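Local coordinates for glucosamine 6-phosphate N-acetyltransferase (Arabidopsis thaliana, PDB 3T90), which catalyses the transfer of an acetyl group from acetyl-CoA to glucosamine 6-phosphate on the way to UDP-N-acetylglucosamine, at residues G68-E73 with D110-M115; G81-I86 with C117-L122. One frame throughout, in Å; residues are numbered along the deposited sequence. Where two conformers were deposited one is given.

Contact 1: residues G68-E73 with D110-M115; sequences GSVMIE and DHCKSM
Val70 and Ile72 point from the strand toward the last turn of the helix and the residue just after it, where they meet His111, Cys112 and Met115. No hydrogen bond runs between the two segments; the evidence is of apolar packing, with about 200 Å² buried in all. The thiol contact is the closest: SG of Cys112 comes to 3.5 Å from CG2 of Val70. SG lies anti to the carbonyl carbon of its own residue (chi1 -72°), the rotamer that brings it against this methyl. Ile72 reaches further along the helix. Its chain is extended at chi2 (177°), and CD1 ends 3.7 Å from CB of Met115, with CG of the same methionine almost as near.

The second kind of contact is with the imidazole. CG1 of Val70 lies 4.2 Å from CD2 of His111, and CD1 of Ile72 is 4.1 Å from NE2 of His111; both methyls approach the ring obliquely. From within its own segment Met115 lays CG over one face of that ring, 3.5 Å above the plane and shifted toward the rim, so that histidine and methionine are packed against each other as well as against Ile72. NE2 of His111 has its polar partner outside the segments, the carbonyl oxygen of Asp49. Together with Met115 CG over the face, that hydrogen bond probably restricts turning of the imidazole.

Short-segment axes 10.0 Å apart and only 19° from parallel describe a helix lying on a sheet, the alpha/beta layering of the GNAT fold. Within this layer Val70 also touches Val52 of strand 51-58 and Ile86 of strand 82-91, while Cys117, a few residues after the helix, packs on both Ile72 and Cys112. Met71, pointing away from the helix, meets Met71 of the second subunit.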
loop_
_atom_site.group_PDB
_atom_site.type_symbol
_atom_site.label_atom_id
_atom_site.label_comp_id
_atom_site.label_asym_id
_atom_site.label_seq_id
_atom_site.Cartn_x
_atom_site.Cartn_y
_atom_site.Cartn_z
ATOM N N GLY A 68 8.273 -5.006 11.153
ATOM C CA GLY A 68 7.565 -4.050 10.289
ATOM C C GLY A 68 7.918 -4.441 8.890
ATOM O O GLY A 68 8.959 -5.014 8.595
ATOM N N SER A 69 7.025 -4.101 7.970
ATOM C CA SER A 69 7.127 -4.497 6.563
ATOM C C SER A 69 7.082 -3.294 5.634
ATOM O O SER A 69 6.522 -2.246 6.005
ATOM C CB SER A 69 5.937 -5.387 6.192
ATOM O OG SER A 69 5.853 -6.507 7.069
ATOM N N VAL A 70 7.647 -3.427 4.444
ATOM C CA VAL A 70 7.309 -2.402 3.408
ATOM C C VAL A 70 7.111 -3.025 2.042
ATOM O O VAL A 70 7.856 -3.918 1.655
ATOM C CB VAL A 70 8.438 -1.279 3.426
ATOM C CG1 VAL A 70 9.822 -1.817 2.928
ATOM C CG2 VAL A 70 7.947 -0.084 2.565
ATOM N N MET A 71 6.099 -2.565 1.335
ATOM C CA MET A 71 5.793 -3.007 0.007
ATOM C C MET A 71 5.932 -1.826 -0.911
ATOM O O MET A 71 5.290 -0.758 -0.642
ATOM C CB MET A 71 4.393 -3.598 -0.049
ATOM C CG MET A 71 4.200 -4.116 -1.441
ATOM S SD MET A 71 2.651 -5.048 -1.546
ATOM C CE MET A 71 1.634 -3.893 -1.542
ATOM N N ILE A 72 6.760 -1.984 -1.960
ATOM C CA ILE A 72 7.020 -0.893 -2.892
ATOM C C ILE A 72 6.047 -1.004 -4.039
ATOM O O ILE A 72 5.873 -2.067 -4.704
ATOM C CB ILE A 72 8.508 -0.897 -3.339
ATOM C CG1 ILE A 72 9.372 -0.538 -2.136
ATOM C CG2 ILE A 72 8.779 0.227 -4.346
ATOM C CD1 ILE A 72 10.954 -0.576 -2.443
ATOM N N GLU A 73 5.361 0.121 -4.263
ATOM C CA GLU A 73 4.320 0.258 -5.317
ATOM C C GLU A 73 4.913 1.057 -6.480
ATOM O O GLU A 73 5.298 2.213 -6.257
ATOM C CB GLU A 73 3.172 1.050 -4.754
ATOM C CG GLU A 73 2.029 1.208 -5.846
ATOM C CD GLU A 73 1.117 2.341 -5.503
ATOM O OE1 GLU A 73 0.317 2.796 -6.350
ATOM O OE2 GLU A 73 1.150 2.915 -4.397
ATOM N N ASP A 110 15.145 3.465 5.155
ATOM C CA ASP A 110 16.470 3.405 4.494
ATOM C C ASP A 110 16.410 2.524 3.234
ATOM O O ASP A 110 16.904 2.829 2.151
ATOM C CB ASP A 110 17.527 2.787 5.461
ATOM C CG ASP A 110 17.941 3.705 6.600
ATOM O OD1 ASP A 110 17.705 4.924 6.561
ATOM O OD2 ASP A 110 18.492 3.110 7.573
ATOM N N HIS A 111 15.710 1.387 3.312
ATOM C CA HIS A 111 15.542 0.536 2.177
ATOM C C HIS A 111 14.794 1.281 1.030
ATOM O O HIS A 111 15.219 1.248 -0.146
ATOM C CB HIS A 111 14.696 -0.703 2.616
ATOM C CG HIS A 111 14.491 -1.624 1.479
ATOM N ND1 HIS A 111 15.527 -2.349 0.892
ATOM C CD2 HIS A 111 13.387 -1.845 0.719
ATOM C CE1 HIS A 111 15.029 -3.037 -0.124
ATOM N NE2 HIS A 111 13.751 -2.731 -0.268
ATOM N N CYS A 112 13.713 1.949 1.365
ATOM C CA CYS A 112 12.967 2.604 0.313
ATOM C C CYS A 112 13.780 3.756 -0.305
ATOM O O CYS A 112 13.690 3.926 -1.526
ATOM C CB CYS A 112 11.725 3.204 0.868
ATOM S SG CYS A 112 10.489 1.921 1.294
ATOM N N LYS A 113 14.557 4.507 0.481
ATOM C CA LYS A 113 15.356 5.612 -0.071
ATOM C C LYS A 113 16.365 4.996 -1.019
ATOM O O LYS A 113 16.558 5.488 -2.179
ATOM C CB LYS A 113 16.022 6.363 1.041
ATOM C CG LYS A 113 16.751 7.546 0.420
ATOM C CD LYS A 113 17.725 8.147 1.386
ATOM C CE LYS A 113 17.158 8.801 2.545
ATOM N NZ LYS A 113 18.362 9.589 3.048
ATOM N N SER A 114 16.991 3.889 -0.608
ATOM C CA SER A 114 17.970 3.207 -1.439
ATOM C C SER A 114 17.397 2.624 -2.747
ATOM O O SER A 114 18.088 2.563 -3.759
ATOM C CB SER A 114 18.674 2.107 -0.635
ATOM O OG SER A 114 17.884 0.948 -0.517
ATOM N N MET A 115 16.126 2.234 -2.737
ATOM C CA MET A 115 15.458 1.752 -3.932
ATOM C C MET A 115 14.944 2.853 -4.848
ATOM O O MET A 115 14.291 2.556 -5.856
ATOM C CB MET A 115 14.252 0.820 -3.517
ATOM C CG MET A 115 14.743 -0.391 -2.779
ATOM S SD MET A 115 15.619 -1.548 -3.853
ATOM C CE MET A 115 14.258 -2.070 -4.885
#

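Contact 2: residues G81-I86 with C117-L122; sequences GKAGHI and CYKVIL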
loop_
_atom_site.group_PDB
_atom_site.type_symbol
_atom_site.label_atom_id
_atom_site.label_comp_id
_atom_site.label_asym_id
_atom_site.label_seq_id
_atom_site.Cartn_x
_atom_site.Cartn_y
_atom_site.Cartn_z
ATOM N N GLY A 81 7.400 6.889 -10.762
ATOM C CA GLY A 81 8.019 6.732 -9.451
ATOM C C GLY A 81 7.570 5.504 -8.692
ATOM O O GLY A 81 6.768 4.723 -9.160
ATOM N N LYS A 82 8.112 5.423 -7.477
ATOM C CA LYS A 82 7.885 4.286 -6.566
ATOM C C LYS A 82 7.614 4.799 -5.205
ATOM O O LYS A 82 8.298 5.729 -4.719
ATOM C CB LYS A 82 9.118 3.342 -6.519
ATOM C CG LYS A 82 9.320 2.598 -7.774
ATOM C CD LYS A 82 10.342 1.519 -7.518
ATOM C CE LYS A 82 11.672 2.045 -7.172
ATOM N NZ LYS A 82 12.726 1.007 -7.721
ATOM N N ALA A 83 6.552 4.284 -4.569
ATOM C CA ALA A 83 6.218 4.652 -3.197
ATOM C C ALA A 83 6.313 3.457 -2.294
ATOM O O ALA A 83 5.707 2.391 -2.617
ATOM C CB ALA A 83 4.759 5.213 -3.140
ATOM N N GLY A 84 6.840 3.657 -1.096
ATOM C CA GLY A 84 6.916 2.564 -0.092
ATOM C C GLY A 84 5.709 2.637 0.815
ATOM O O GLY A 84 5.373 3.702 1.312
ATOM N N HIS A 85 5.043 1.508 1.025
ATOM C CA HIS A 85 3.902 1.400 1.976
ATOM C C HIS A 85 4.372 0.604 3.193
ATOM O O HIS A 85 4.574 -0.635 3.079
ATOM C CB HIS A 85 2.768 0.622 1.293
ATOM C CG HIS A 85 2.223 1.298 0.068
ATOM N ND1 HIS A 85 1.141 2.150 0.162
ATOM C CD2 HIS A 85 2.670 1.384 -1.194
ATOM C CE1 HIS A 85 0.882 2.661 -1.044
ATOM N NE2 HIS A 85 1.792 2.216 -1.896
ATOM N N ILE A 86 4.642 1.259 4.317
ATOM C CA ILE A 86 5.112 0.570 5.549
ATOM C C ILE A 86 3.813 0.069 6.223
ATOM O O ILE A 86 2.767 0.760 6.344
ATOM C CB ILE A 86 5.856 1.502 6.450
ATOM C CG1 ILE A 86 7.268 1.707 5.892
ATOM C CG2 ILE A 86 5.914 0.985 7.869
ATOM C CD1 ILE A 86 8.093 2.771 6.574
ATOM N N CYS A 117 12.684 5.273 -4.000
ATOM C CA CYS A 117 11.263 5.673 -3.818
ATOM C C CYS A 117 11.218 7.209 -3.583
ATOM O O CYS A 117 12.200 7.815 -3.008
ATOM C CB CYS A 117 10.678 5.070 -2.531
ATOM S SG CYS A 117 10.420 3.288 -2.647
ATOM N N TYR A 118 10.122 7.863 -3.973
ATOM C CA TYR A 118 10.040 9.332 -3.703
ATOM C C TYR A 118 9.368 9.622 -2.335
ATOM O O TYR A 118 9.478 10.743 -1.828
ATOM C CB TYR A 118 9.290 10.036 -4.855
ATOM C CG TYR A 118 7.806 9.687 -4.973
ATOM C CD1 TYR A 118 6.849 10.422 -4.328
ATOM C CD2 TYR A 118 7.426 8.599 -5.701
ATOM C CE1 TYR A 118 5.463 10.073 -4.438
ATOM C CE2 TYR A 118 6.109 8.242 -5.811
ATOM C CZ TYR A 118 5.126 8.996 -5.217
ATOM O OH TYR A 118 3.781 8.598 -5.303
ATOM N N LYS A 119 8.684 8.597 -1.754
ATOM C CA LYS A 119 8.056 8.751 -0.481
ATOM C C LYS A 119 7.855 7.391 0.151
ATOM O O LYS A 119 7.898 6.347 -0.518
ATOM C CB LYS A 119 6.683 9.499 -0.602
ATOM C CG LYS A 119 5.539 8.569 -1.140
ATOM C CD LYS A 119 4.205 9.341 -1.143
ATOM C CE LYS A 119 3.085 8.437 -1.699
ATOM N NZ LYS A 119 1.758 9.163 -1.670
ATOM N N VAL A 120 7.561 7.462 1.459
ATOM C CA VAL A 120 7.045 6.309 2.220
ATOM C C VAL A 120 5.848 6.768 3.002
ATOM O O VAL A 120 5.836 7.882 3.499
ATOM C CB VAL A 120 8.093 5.695 3.110
ATOM C CG1 VAL A 120 8.760 6.649 4.047
ATOM C CG2 VAL A 120 7.627 4.486 3.751
ATOM N N ILE A 121 4.836 5.923 3.054
ATOM C CA ILE A 121 3.641 6.167 3.826
ATOM C C ILE A 121 3.254 5.038 4.692
ATOM O O ILE A 121 3.615 3.898 4.422
ATOM C CB ILE A 121 2.509 6.558 2.859
ATOM C CG1 ILE A 121 2.231 5.457 1.754
ATOM C CG2 ILE A 121 2.833 7.888 2.149
ATOM C CD1 ILE A 121 1.020 5.815 0.822
ATOM N N LEU A 122 2.488 5.376 5.706
ATOM C CA LEU A 122 1.926 4.316 6.594
ATOM C C LEU A 122 0.703 4.898 7.250
ATOM O O LEU A 122 0.437 6.108 7.166
ATOM C CB LEU A 122 2.919 3.820 7.635
ATOM C CG LEU A 122 3.481 4.884 8.637
ATOM C CD1 LEU A 122 2.494 5.169 9.798
ATOM C CD2 LEU A 122 4.932 4.408 9.120
#
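The carbonyl oxygen of Gly84 is gripped twice by the neighbouring strand: the backbone N of Ile121 donates to it over 2.9 Å, and CA of Val120 adds a CA-H...O contact at 3.2 Å. The same parallel pattern continues in both directions. Gly84 N gives an almost straight bond (177°) to O of Lys119, and Ile86 N reaches O of Ile121 at 2.8 Å. Nearer the start of both segments Tyr118 N donates to O of Lys82, at 2.9 Å and more bent (150°).

The Tyr118 ring lies against the same carbonyl oxygen of Lys82. CG occupies the crowded position between backbone N and carbonyl carbon (chi1 67°), and CD2 comes 3.2 Å from O of Lys82, while N of Lys82 lies at the ring edge, in plane. An alanine here would keep the backbone bond but would probably open a gap beside the Lys82 carbonyl and Gly81, where the ring now packs.

Side-chain packing differs on the two faces. Beside Gly84 and Val120, CD1 of Ile86 presses on CG2 of Val120 at 3.3 Å, tighter than usual for two carbons; Leu108 and Met109 of helix 100-114 cover this side. On the face of His85, the side chain of Ile121 runs alongside the histidine in the same direction, with CD1 of Ile121 3.7 Å from CE1 of His85. NE2 of His85 is held by Glu73, and the ring meets that of His85 of the second subunit.

Residues 119-122 also pair antiparallel with a strand of the second subunit, so the sheet runs across the dimer. By similarity, Tyr118 and Lys119 belong to the substrate site. Four backbone bonds hold the segments in parallel register, while the side chains divide among helix packing, the dimer interface and, probably, substrate binding.

How the contacts relate
Along the chain the four segments come in the order 68-73, 81-86, 110-115, 117-122, so the two contacts cross instead of nesting. Contact 1 closes a loop of 36 residues by placing helix 100-114 on strand 63-74; contact 2 closes one of 30 residues, completing the beta-alpha-beta unit formed by strand 82-91, that helix and strand 119-124. Their centres are about 7 Å apart. The first segments are antiparallel neighbours in the sheet, joined by a probable hydrogen bond of 2.8 Å from His85 N to Met71 O. A weak bond from Lys82 NZ to Met115 O adds a tie between sheet and helix end. Both contacts also touch the second subunit.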